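Local coordinates for nitroalkane oxidase (Podospora anserina, PDB 3MKH), which oxidises primary and secondary nitroalkanes to aldehydes or ketones with FAD, releasing nitrite and turning molecular oxygen into hydrogen peroxide, at residues A22-Y33 with E84-A93; L216-L227 with P241-P251. All coordinates share one frame; numbering follows the deposited sequence.

Overall arrangement
From the N terminus, helix 9-33 runs first; its last three turns meet the end of helix 75-88 and the start of helix 90-109, so interaction 1 closes a loop of about 50 residues, helical or irregular and without strands, inside the N-terminal helical domain of the acyl-CoA dehydrogenase fold. The chain then enters the beta domain. There interaction 2 closes a loop of only 13 residues, pairing strand 224-228 with strand 242-251 and seating the end of helix 213-219 on the same strand. The two contacts follow one another without nesting or crossing. Their centres lie about 31 Å apart and their nearest atoms about 13 Å, each with a side chain within about 10 Å of a bound FAD.

Interaction 1 of 2, residues A22-Y33 with E84-A93; sequences ARNLLMPARQTY and ECYSVEPSAA
Two torsions bring Tyr33 and Glu89 together: Tyr33 CG sits between the backbone N and the carbonyl carbon (chi1 73°), while Glu89 leaves with CG anti to its N and then bends at chi2 (54°). The side chains approach from opposite directions, and Tyr33 OH donates to Glu89 OE2 over 2.7 Å, on the syn side of the carboxylate. OE2 lies at the edge of the phenol ring, near its plane. From the other face of the carboxylate plane, Ala92 N reaches the same OE2 on its anti side at 2.9 Å, making Glu89 the N-cap of helix 90-109. Arg30 crosses Glu89 at about a right angle. Its NH1 stays 4.2 Å from Glu89 OE1, beyond a salt bridge, but donates to Tyr33 OH over 2.9 Å, with the hydroxyl in the guanidinium plane; its NH2 pairs with Asp387. Ser91, whose CB touches the phenol oxygen, turns its own hydroxyl to Ser237.

Next to this polar corner the contact is apolar. Leu26 lays CB against Glu89 CB, and its branches divide, CD1 on Cys85 CB at 3.7 Å and CD2 on the methyl of Ala92. Ala29 CB meets that same methyl at 3.8 Å. At the far end Ala22 and Met27 pack on Val88, Met27 CG coming within 3.5 Å of CG1. Segment 22-33 thus rests on the junction of helices 75-88 and 90-109, its axis at 36° to that of 84-88. The buried OE2 has two donors, Tyr33 OH and Ala92 N, and the nearby guanidinium and helix N terminus would probably favour a charged carboxylate.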
loop_
_atom_site.group_PDB
_atom_site.type_symbol
_atom_site.label_atom_id
_atom_site.label_comp_id
_atom_site.label_asym_id
_atom_site.label_seq_id
_atom_site.Cartn_x
_atom_site.Cartn_y
_atom_site.Cartn_z
ATOM N N ALA A 22 12.261 -29.417 -13.848
ATOM C CA ALA A 22 12.607 -28.014 -14.074
ATOM C C ALA A 22 14.078 -27.895 -14.405
ATOM O O ALA A 22 14.458 -27.231 -15.370
ATOM C CB ALA A 22 12.261 -27.172 -12.854
ATOM N N ARG A 23 14.913 -28.562 -13.613
ATOM C CA ARG A 23 16.358 -28.499 -13.820
ATOM C C ARG A 23 16.804 -29.170 -15.131
ATOM O O ARG A 23 17.679 -28.658 -15.828
ATOM C CB ARG A 23 17.091 -29.101 -12.615
ATOM C CG ARG A 23 18.547 -29.458 -12.864
ATOM C CD ARG A 23 19.459 -28.246 -12.782
ATOM N NE ARG A 23 19.501 -27.680 -11.434
ATOM C CZ ARG A 23 20.109 -28.260 -10.403
ATOM N NH1 ARG A 23 20.721 -29.431 -10.571
ATOM N NH2 ARG A 23 20.104 -27.676 -9.205
ATOM N N ASN A 24 16.197 -30.304 -15.474
ATOM C CA ASN A 24 16.645 -31.070 -16.640
ATOM C C ASN A 24 16.059 -30.626 -17.961
ATOM O O ASN A 24 16.705 -30.755 -18.987
ATOM C CB ASN A 24 16.358 -32.561 -16.464
ATOM C CG ASN A 24 17.252 -33.200 -15.433
ATOM O OD1 ASN A 24 18.357 -32.726 -15.169
ATOM N ND2 ASN A 24 16.791 -34.287 -14.852
ATOM N N LEU A 25 14.817 -30.156 -17.939
ATOM C CA LEU A 25 14.111 -29.801 -19.173
ATOM C C LEU A 25 14.005 -28.288 -19.361
ATOM O O LEU A 25 14.375 -27.752 -20.416
ATOM C CB LEU A 25 12.737 -30.456 -19.210
ATOM C CG LEU A 25 12.718 -31.897 -19.728
ATOM C CD1 LEU A 25 13.981 -32.630 -19.343
ATOM C CD2 LEU A 25 11.504 -32.641 -19.228
ATOM N N LEU A 26 13.567 -27.580 -18.328
ATOM C CA LEU A 26 13.293 -26.149 -18.495
ATOM C C LEU A 26 14.545 -25.264 -18.578
ATOM O O LEU A 26 14.596 -24.307 -19.364
ATOM C CB LEU A 26 12.342 -25.663 -17.402
ATOM C CG LEU A 26 10.993 -26.396 -17.350
ATOM C CD1 LEU A 26 10.105 -25.850 -16.236
ATOM C CD2 LEU A 26 10.252 -26.361 -18.706
ATOM N N MET A 27 15.554 -25.564 -17.764
ATOM C CA MET A 27 16.788 -24.782 -17.811
ATOM C C MET A 27 17.484 -24.875 -19.175
ATOM O O MET A 27 17.927 -23.864 -19.722
ATOM C CB MET A 27 17.733 -25.171 -16.674
ATOM C CG MET A 27 17.260 -24.689 -15.310
ATOM S SD MET A 27 18.449 -25.002 -13.976
ATOM C CE MET A 27 19.871 -24.044 -14.526
ATOM N N PRO A 28 17.577 -26.086 -19.733
ATOM C CA PRO A 28 18.141 -26.180 -21.084
ATOM C C PRO A 28 17.290 -25.489 -22.153
ATOM O O PRO A 28 17.848 -24.948 -23.097
ATOM C CB PRO A 28 18.198 -27.690 -21.333
ATOM C CG PRO A 28 18.341 -28.280 -19.976
ATOM C CD PRO A 28 17.495 -27.406 -19.082
ATOM N N ALA A 29 15.970 -25.507 -22.007
ATOM C CA ALA A 29 15.101 -24.789 -22.927
ATOM C C ALA A 29 15.500 -23.310 -22.942
ATOM O O ALA A 29 15.541 -22.696 -23.994
ATOM C CB ALA A 29 13.622 -24.952 -22.527
ATOM N N ARG A 30 15.784 -22.747 -21.769
ATOM C CA ARG A 30 16.179 -21.344 -21.669
ATOM C C ARG A 30 17.510 -21.050 -22.412
ATOM O O ARG A 30 17.611 -20.076 -23.174
ATOM C CB ARG A 30 16.287 -20.935 -20.200
ATOM C CG ARG A 30 16.982 -19.585 -19.936
ATOM C CD ARG A 30 15.977 -18.495 -19.629
ATOM N NE ARG A 30 16.590 -17.188 -19.373
ATOM C CZ ARG A 30 15.961 -16.031 -19.550
ATOM N NH1 ARG A 30 14.707 -16.021 -19.987
ATOM N NH2 ARG A 30 16.578 -14.879 -19.301
ATOM N N GLN A 31 18.525 -21.877 -22.193
ATOM C CA GLN A 31 19.819 -21.629 -22.842
ATOM C C GLN A 31 19.685 -21.767 -24.362
ATOM O O GLN A 31 20.394 -21.115 -25.134
ATOM C CB GLN A 31 20.915 -22.544 -22.292
ATOM C CG GLN A 31 21.261 -22.276 -20.820
ATOM C CD GLN A 31 21.380 -20.785 -20.484
ATOM O OE1 GLN A 31 20.640 -20.269 -19.631
ATOM N NE2 GLN A 31 22.317 -20.088 -21.142
ATOM N N THR A 32 18.744 -22.598 -24.781
ATOM C CA THR A 32 18.457 -22.760 -26.191
ATOM C C THR A 32 17.776 -21.542 -26.818
ATOM O O THR A 32 18.278 -21.005 -27.815
ATOM C CB THR A 32 17.637 -24.026 -26.431
ATOM O OG1 THR A 32 18.465 -25.155 -26.141
ATOM C CG2 THR A 32 17.160 -24.100 -27.881
ATOM N N TYR A 33 16.661 -21.081 -26.247
ATOM C CA TYR A 33 15.931 -19.975 -26.894
ATOM C C TYR A 33 16.645 -18.613 -26.821
ATOM O O TYR A 33 16.461 -17.743 -27.679
ATOM C CB TYR A 33 14.444 -19.916 -26.474
ATOM C CG TYR A 33 14.106 -19.434 -25.072
ATOM C CD1 TYR A 33 14.362 -18.126 -24.672
ATOM C CD2 TYR A 33 13.431 -20.265 -24.174
ATOM C CE1 TYR A 33 14.005 -17.674 -23.381
ATOM C CE2 TYR A 33 13.080 -19.821 -22.894
ATOM C CZ TYR A 33 13.366 -18.531 -22.510
ATOM O OH TYR A 33 13.023 -18.085 -21.248
ATOM N N GLU A 84 7.420 -24.868 -8.416
ATOM C CA GLU A 84 8.797 -25.206 -8.696
ATOM C C GLU A 84 9.206 -24.756 -10.112
ATOM O O GLU A 84 10.260 -24.144 -10.295
ATOM C CB GLU A 84 9.030 -26.715 -8.504
ATOM C CG GLU A 84 10.457 -27.171 -8.862
ATOM C CD GLU A 84 11.541 -26.487 -8.019
ATOM O OE1 GLU A 84 11.256 -26.014 -6.891
ATOM O OE2 GLU A 84 12.688 -26.434 -8.491
ATOM N N CYS A 85 8.380 -25.058 -11.112
ATOM C CA CYS A 85 8.730 -24.701 -12.490
ATOM C C CYS A 85 8.873 -23.198 -12.675
ATOM O O CYS A 85 9.831 -22.736 -13.308
ATOM C CB CYS A 85 7.724 -25.267 -13.494
ATOM S SG CYS A 85 7.800 -27.046 -13.611
ATOM N N TYR A 86 7.944 -22.437 -12.111
ATOM C CA TYR A 86 8.009 -20.989 -12.198
ATOM C C TYR A 86 9.163 -20.363 -11.424
ATOM O O TYR A 86 9.633 -19.276 -11.773
ATOM C CB TYR A 86 6.670 -20.327 -11.825
ATOM C CG TYR A 86 5.956 -19.816 -13.044
ATOM C CD1 TYR A 86 5.572 -20.699 -14.048
ATOM C CD2 TYR A 86 5.715 -18.464 -13.228
ATOM C CE1 TYR A 86 4.944 -20.261 -15.186
ATOM C CE2 TYR A 86 5.081 -18.004 -14.391
ATOM C CZ TYR A 86 4.701 -18.920 -15.355
ATOM O OH TYR A 86 4.067 -18.522 -16.506
ATOM N N SER A 87 9.634 -21.039 -10.386
ATOM C CA SER A 87 10.768 -20.515 -9.653
ATOM C C SER A 87 12.035 -20.671 -10.491
ATOM O O SER A 87 13.062 -20.077 -10.183
ATOM C CB SER A 87 10.935 -21.233 -8.304
ATOM O OG SER A 87 11.544 -22.510 -8.466
ATOM N N VAL A 88 11.956 -21.471 -11.547
ATOM C CA VAL A 88 13.139 -21.802 -12.337
ATOM C C VAL A 88 13.129 -21.227 -13.752
ATOM O O VAL A 88 14.076 -20.574 -14.157
ATOM C CB VAL A 88 13.363 -23.334 -12.427
ATOM C CG1 VAL A 88 14.476 -23.654 -13.422
ATOM C CG2 VAL A 88 13.694 -23.913 -11.048
ATOM N N GLU A 89 12.069 -21.481 -14.511
ATOM C CA GLU A 89 12.002 -20.995 -15.895
ATOM C C GLU A 89 10.547 -20.833 -16.305
ATOM O O GLU A 89 9.916 -21.767 -16.819
ATOM C CB GLU A 89 12.795 -21.919 -16.851
ATOM C CG GLU A 89 12.450 -21.811 -18.351
ATOM C CD GLU A 89 12.543 -20.405 -18.890
ATOM O OE1 GLU A 89 13.240 -19.563 -18.281
ATOM O OE2 GLU A 89 11.912 -20.133 -19.933
ATOM N N PRO A 90 9.989 -19.642 -16.046
ATOM C CA PRO A 90 8.560 -19.399 -16.305
ATOM C C PRO A 90 8.146 -19.564 -17.770
ATOM O O PRO A 90 7.070 -20.092 -18.020
ATOM C CB PRO A 90 8.370 -17.938 -15.889
ATOM C CG PRO A 90 9.460 -17.684 -14.864
ATOM C CD PRO A 90 10.626 -18.548 -15.285
ATOM N N SER A 91 8.954 -19.092 -18.716
ATOM C CA SER A 91 8.502 -19.036 -20.106
ATOM C C SER A 91 8.286 -20.428 -20.716
ATOM O O SER A 91 7.205 -20.728 -21.236
ATOM C CB SER A 91 9.455 -18.192 -20.967
ATOM O OG SER A 91 8.968 -18.098 -22.298
ATOM N N ALA A 92 9.303 -21.282 -20.642
ATOM C CA ALA A 92 9.173 -22.630 -21.182
ATOM C C ALA A 92 8.125 -23.410 -20.393
ATOM O O ALA A 92 7.416 -24.250 -20.950
ATOM C CB ALA A 92 10.512 -23.356 -21.166
ATOM N N ALA A 93 8.008 -23.121 -19.102
ATOM C CA ALA A 93 6.961 -23.758 -18.295
ATOM C C ALA A 93 5.562 -23.426 -18.816
ATOM O O ALA A 93 4.700 -24.304 -18.917
ATOM C CB ALA A 93 7.083 -23.356 -16.828
#

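Interaction 2 of 2, residues L216-L227 with P241-P251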
loop_
_atom_site.group_PDB
_atom_site.type_symbol
_atom_site.label_atom_id
_atom_site.label_comp_id
_atom_site.label_asym_id
_atom_site.label_seq_id
_atom_site.Cartn_x
_atom_site.Cartn_y
_atom_site.Cartn_z
ATOM N N LEU A 216 -8.087 -27.966 -39.931
ATOM C CA LEU A 216 -7.522 -26.806 -40.621
ATOM C C LEU A 216 -6.964 -27.188 -41.981
ATOM O O LEU A 216 -7.187 -26.486 -42.959
ATOM C CB LEU A 216 -6.450 -26.113 -39.768
ATOM C CG LEU A 216 -7.007 -25.498 -38.477
ATOM C CD1 LEU A 216 -5.909 -24.859 -37.662
ATOM C CD2 LEU A 216 -8.108 -24.472 -38.781
ATOM N N ASP A 217 -6.252 -28.306 -42.041
ATOM C CA ASP A 217 -5.643 -28.754 -43.296
ATOM C C ASP A 217 -6.737 -29.142 -44.288
ATOM O O ASP A 217 -6.629 -28.887 -45.485
ATOM C CB ASP A 217 -4.739 -29.973 -43.066
ATOM C CG ASP A 217 -3.472 -29.644 -42.281
ATOM O OD1 ASP A 217 -3.125 -28.447 -42.127
ATOM O OD2 ASP A 217 -2.806 -30.606 -41.834
ATOM N N ARG A 218 -7.786 -29.773 -43.781
ATOM C CA ARG A 218 -8.892 -30.204 -44.627
ATOM C C ARG A 218 -9.594 -28.991 -45.243
ATOM O O ARG A 218 -9.968 -29.001 -46.418
ATOM C CB ARG A 218 -9.870 -31.066 -43.814
ATOM C CG ARG A 218 -11.146 -31.442 -44.544
ATOM C CD ARG A 218 -11.972 -32.406 -43.696
ATOM N NE ARG A 218 -12.177 -31.906 -42.336
ATOM C CZ ARG A 218 -13.084 -30.990 -42.011
ATOM N NH1 ARG A 218 -13.870 -30.469 -42.950
ATOM N NH2 ARG A 218 -13.203 -30.592 -40.749
ATOM N N ASN A 219 -9.760 -27.942 -44.447
ATOM C CA ASN A 219 -10.368 -26.708 -44.915
ATOM C C ASN A 219 -9.525 -25.904 -45.908
ATOM O O ASN A 219 -10.051 -25.016 -46.576
ATOM C CB ASN A 219 -10.761 -25.821 -43.734
ATOM C CG ASN A 219 -12.065 -26.243 -43.115
ATOM O OD1 ASN A 219 -13.135 -25.839 -43.566
ATOM N ND2 ASN A 219 -11.989 -27.068 -42.081
ATOM N N GLY A 220 -8.228 -26.189 -45.976
ATOM C CA GLY A 220 -7.362 -25.610 -46.995
ATOM C C GLY A 220 -6.790 -24.224 -46.734
ATOM O O GLY A 220 -7.034 -23.619 -45.689
ATOM N N GLU A 221 -6.024 -23.716 -47.702
ATOM C CA GLU A 221 -5.323 -22.436 -47.561
ATOM C C GLU A 221 -6.255 -21.303 -47.140
ATOM O O GLU A 221 -7.389 -21.201 -47.616
ATOM C CB GLU A 221 -4.635 -22.035 -48.870
ATOM C CG GLU A 221 -3.810 -23.124 -49.527
ATOM C CD GLU A 221 -3.217 -22.668 -50.856
ATOM O OE1 GLU A 221 -2.719 -23.530 -51.618
ATOM O OE2 GLU A 221 -3.255 -21.446 -51.140
ATOM N N GLY A 222 -5.766 -20.446 -46.253
ATOM C CA GLY A 222 -6.535 -19.297 -45.822
ATOM C C GLY A 222 -7.471 -19.552 -44.654
ATOM O O GLY A 222 -8.030 -18.610 -44.096
ATOM N N SER A 223 -7.647 -20.812 -44.271
ATOM C CA SER A 223 -8.556 -21.134 -43.169
ATOM C C SER A 223 -7.985 -20.733 -41.792
ATOM O O SER A 223 -8.739 -20.419 -40.866
ATOM C CB SER A 223 -8.929 -22.626 -43.184
ATOM O OG SER A 223 -7.870 -23.423 -42.664
ATOM N N PHE A 224 -6.661 -20.769 -41.659
ATOM C CA PHE A 224 -5.996 -20.290 -40.444
ATOM C C PHE A 224 -4.838 -19.389 -40.837
ATOM O O PHE A 224 -4.057 -19.728 -41.728
ATOM C CB PHE A 224 -5.496 -21.456 -39.581
ATOM C CG PHE A 224 -4.856 -21.022 -38.275
ATOM C CD1 PHE A 224 -3.483 -20.862 -38.181
ATOM C CD2 PHE A 224 -5.632 -20.772 -37.151
ATOM C CE1 PHE A 224 -2.881 -20.449 -36.978
ATOM C CE2 PHE A 224 -5.046 -20.373 -35.942
ATOM C CZ PHE A 224 -3.664 -20.209 -35.864
ATOM N N GLU A 225 -4.716 -18.245 -40.177
ATOM C CA GLU A 225 -3.607 -17.338 -40.474
ATOM C C GLU A 225 -3.123 -16.621 -39.227
ATOM O O GLU A 225 -3.928 -16.134 -38.435
ATOM C CB GLU A 225 -4.015 -16.304 -41.534
ATOM C CG GLU A 225 -2.828 -15.475 -42.077
ATOM C CD GLU A 225 -3.261 -14.317 -42.973
ATOM O OE1 GLU A 225 -4.423 -14.326 -43.438
ATOM O OE2 GLU A 225 -2.442 -13.393 -43.207
ATOM N N VAL A 226 -1.809 -16.580 -39.041
ATOM C CA VAL A 226 -1.219 -15.710 -38.036
ATOM C C VAL A 226 -1.138 -14.293 -38.608
ATOM O O VAL A 226 -0.493 -14.061 -39.628
ATOM C CB VAL A 226 0.173 -16.198 -37.609
ATOM C CG1 VAL A 226 0.846 -15.170 -36.682
ATOM C CG2 VAL A 226 0.058 -17.572 -36.927
ATOM N N LEU A 227 -1.815 -13.350 -37.961
ATOM C CA LEU A 227 -1.817 -11.968 -38.427
ATOM C C LEU A 227 -0.624 -11.203 -37.866
ATOM O O LEU A 227 -0.003 -10.425 -38.578
ATOM C CB LEU A 227 -3.114 -11.255 -38.034
ATOM C CG LEU A 227 -4.419 -11.848 -38.594
ATOM C CD1 LEU A 227 -5.603 -11.013 -38.137
ATOM C CD2 LEU A 227 -4.355 -11.914 -40.123
ATOM N N PRO A 241 -0.379 -15.625 -30.642
ATOM C CA PRO A 241 -0.466 -14.548 -31.634
ATOM C C PRO A 241 -1.882 -14.056 -31.929
ATOM O O PRO A 241 -2.876 -14.663 -31.520
ATOM C CB PRO A 241 0.158 -15.182 -32.887
ATOM C CG PRO A 241 -0.055 -16.665 -32.681
ATOM C CD PRO A 241 0.104 -16.890 -31.226
ATOM N N HIS A 242 -1.964 -12.925 -32.627
ATOM C CA HIS A 242 -3.229 -12.465 -33.176
ATOM C C HIS A 242 -3.443 -13.308 -34.428
ATOM O O HIS A 242 -2.600 -13.292 -35.343
ATOM C CB HIS A 242 -3.124 -10.974 -33.506
ATOM C CG HIS A 242 -4.362 -10.389 -34.116
ATOM N ND1 HIS A 242 -4.403 -9.107 -34.627
ATOM C CD2 HIS A 242 -5.598 -10.912 -34.308
ATOM C CE1 HIS A 242 -5.614 -8.862 -35.096
ATOM N NE2 HIS A 242 -6.356 -9.945 -34.919
ATOM N N VAL A 243 -4.539 -14.073 -34.463
ATOM C CA VAL A 243 -4.769 -15.045 -35.543
ATOM C C VAL A 243 -6.167 -14.883 -36.108
ATOM O O VAL A 243 -7.003 -14.202 -35.513
ATOM C CB VAL A 243 -4.621 -16.504 -35.059
ATOM C CG1 VAL A 243 -3.256 -16.729 -34.462
ATOM C CG2 VAL A 243 -5.738 -16.857 -34.027
ATOM N N ARG A 244 -6.425 -15.507 -37.255
ATOM C CA ARG A 244 -7.761 -15.474 -37.864
ATOM C C ARG A 244 -8.196 -16.859 -38.359
ATOM O O ARG A 244 -7.460 -17.546 -39.074
ATOM C CB ARG A 244 -7.837 -14.452 -39.011
ATOM C CG ARG A 244 -9.228 -14.339 -39.645
ATOM C CD ARG A 244 -9.241 -13.405 -40.876
ATOM N NE ARG A 244 -8.964 -12.011 -40.534
ATOM C CZ ARG A 244 -8.137 -11.222 -41.215
ATOM N NH1 ARG A 244 -7.493 -11.682 -42.281
ATOM N NH2 ARG A 244 -7.945 -9.969 -40.824
ATOM N N TYR A 245 -9.383 -17.270 -37.929
ATOM C CA TYR A 245 -10.060 -18.450 -38.456
ATOM C C TYR A 245 -11.039 -17.975 -39.531
ATOM O O TYR A 245 -11.902 -17.144 -39.253
ATOM C CB TYR A 245 -10.839 -19.150 -37.336
ATOM C CG TYR A 245 -9.944 -19.696 -36.244
ATOM C CD1 TYR A 245 -9.661 -18.950 -35.114
ATOM C CD2 TYR A 245 -9.373 -20.954 -36.356
ATOM C CE1 TYR A 245 -8.823 -19.452 -34.113
ATOM C CE2 TYR A 245 -8.538 -21.459 -35.368
ATOM C CZ TYR A 245 -8.274 -20.707 -34.250
ATOM O OH TYR A 245 -7.437 -21.215 -33.280
ATOM N N THR A 246 -10.908 -18.487 -40.749
ATOM C CA THR A 246 -11.830 -18.105 -41.820
ATOM C C THR A 246 -12.563 -19.295 -42.417
ATOM O O THR A 246 -11.940 -20.211 -42.940
ATOM C CB THR A 246 -11.103 -17.383 -42.958
ATOM O OG1 THR A 246 -10.433 -16.241 -42.427
ATOM C CG2 THR A 246 -12.108 -16.926 -44.024
ATOM N N ASN A 247 -13.891 -19.247 -42.356
ATOM C CA ASN A 247 -14.748 -20.340 -42.819
ATOM C C ASN A 247 -14.214 -21.731 -42.501
ATOM O O ASN A 247 -14.092 -22.589 -43.382
ATOM C CB ASN A 247 -15.070 -20.190 -44.306
ATOM C CG ASN A 247 -16.007 -19.022 -44.576
ATOM O OD1 ASN A 247 -15.864 -18.316 -45.578
ATOM N ND2 ASN A 247 -16.961 -18.801 -43.674
ATOM N N VAL A 248 -13.909 -21.947 -41.225
ATOM C CA VAL A 248 -13.428 -23.234 -40.770
ATOM C C VAL A 248 -14.621 -24.134 -40.492
ATOM O O VAL A 248 -15.370 -23.906 -39.542
ATOM C CB VAL A 248 -12.595 -23.094 -39.484
ATOM C CG1 VAL A 248 -12.223 -24.482 -38.942
ATOM C CG2 VAL A 248 -11.344 -22.255 -39.745
ATOM N N ARG A 249 -14.788 -25.168 -41.310
ATOM C CA ARG A 249 -15.942 -26.044 -41.175
ATOM C C ARG A 249 -15.579 -27.334 -40.457
ATOM O O ARG A 249 -14.602 -27.997 -40.807
ATOM C CB ARG A 249 -16.528 -26.361 -42.556
ATOM C CG ARG A 249 -16.942 -25.116 -43.330
ATOM C CD ARG A 249 -17.635 -25.461 -44.653
ATOM N NE ARG A 249 -18.240 -24.277 -45.270
ATOM C CZ ARG A 249 -17.561 -23.372 -45.974
ATOM N NH1 ARG A 249 -16.251 -23.510 -46.147
ATOM N NH2 ARG A 249 -18.187 -22.323 -46.503
ATOM N N VAL A 250 -16.380 -27.695 -39.457
ATOM C CA VAL A 250 -16.137 -28.926 -38.722
ATOM C C VAL A 250 -17.436 -29.715 -38.532
ATOM O O VAL A 250 -18.528 -29.142 -38.485
ATOM C CB VAL A 250 -15.491 -28.649 -37.339
ATOM C CG1 VAL A 250 -14.135 -27.968 -37.515
ATOM C CG2 VAL A 250 -16.426 -27.814 -36.468
ATOM N N PRO A 251 -17.313 -31.036 -38.428
ATOM C CA PRO A 251 -18.491 -31.884 -38.229
ATOM C C PRO A 251 -19.049 -31.692 -36.823
ATOM O O PRO A 251 -18.405 -31.081 -35.952
ATOM C CB PRO A 251 -17.945 -33.300 -38.447
ATOM C CG PRO A 251 -16.479 -33.199 -38.098
ATOM C CD PRO A 251 -16.061 -31.812 -38.528
HETATM O O HOH W 1 -7.803 -17.174 -41.719
HETATM O O HOH W 2 -6.828 -14.797 -42.925
#
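Phe224 and Tyr245 lie side by side and point the same way from a non-hydrogen-bonded antiparallel pair: Phe224 CG, anti to the backbone N (chi1 -177°), turns the ring's edge to the face of Tyr245 in an offset edge-to-face stack, planes 64° apart. Phe224 CZ also reaches Val243 CG1. Leu227 puts CD1 over the His242 ring, a CH-pi contact 3.7 Å from its centroid, and over one face of the Arg244 guanidinium; Glu167 hydrogen-bonds His242 NE2 and forms a salt bridge with Arg244 NH2. Glu225 and Arg244 form a hydrogen-bonded pair, and a water joins Glu225 OE1 to Arg244 NH1.

Farther along, Asn219 OD1 takes Arg249 N at 2.9 Å from above the carbonyl plane, and ND2 gives an almost straight bond (177°) to Arg249 O at 3.1 Å. Arg218 NH2 donates to that same oxygen; Asp215 also takes both donors, ND2 on its O and Arg218 NH2 on its carboxylate. An alanine in place of Asn219 would probably leave Arg249 N without this acceptor and the helix end more loosely tied. Beyond the corner at Asn247, helix-end side chains thus stand in for a neighbouring strand, fastening the end of helix 213-219 to strand 242-251.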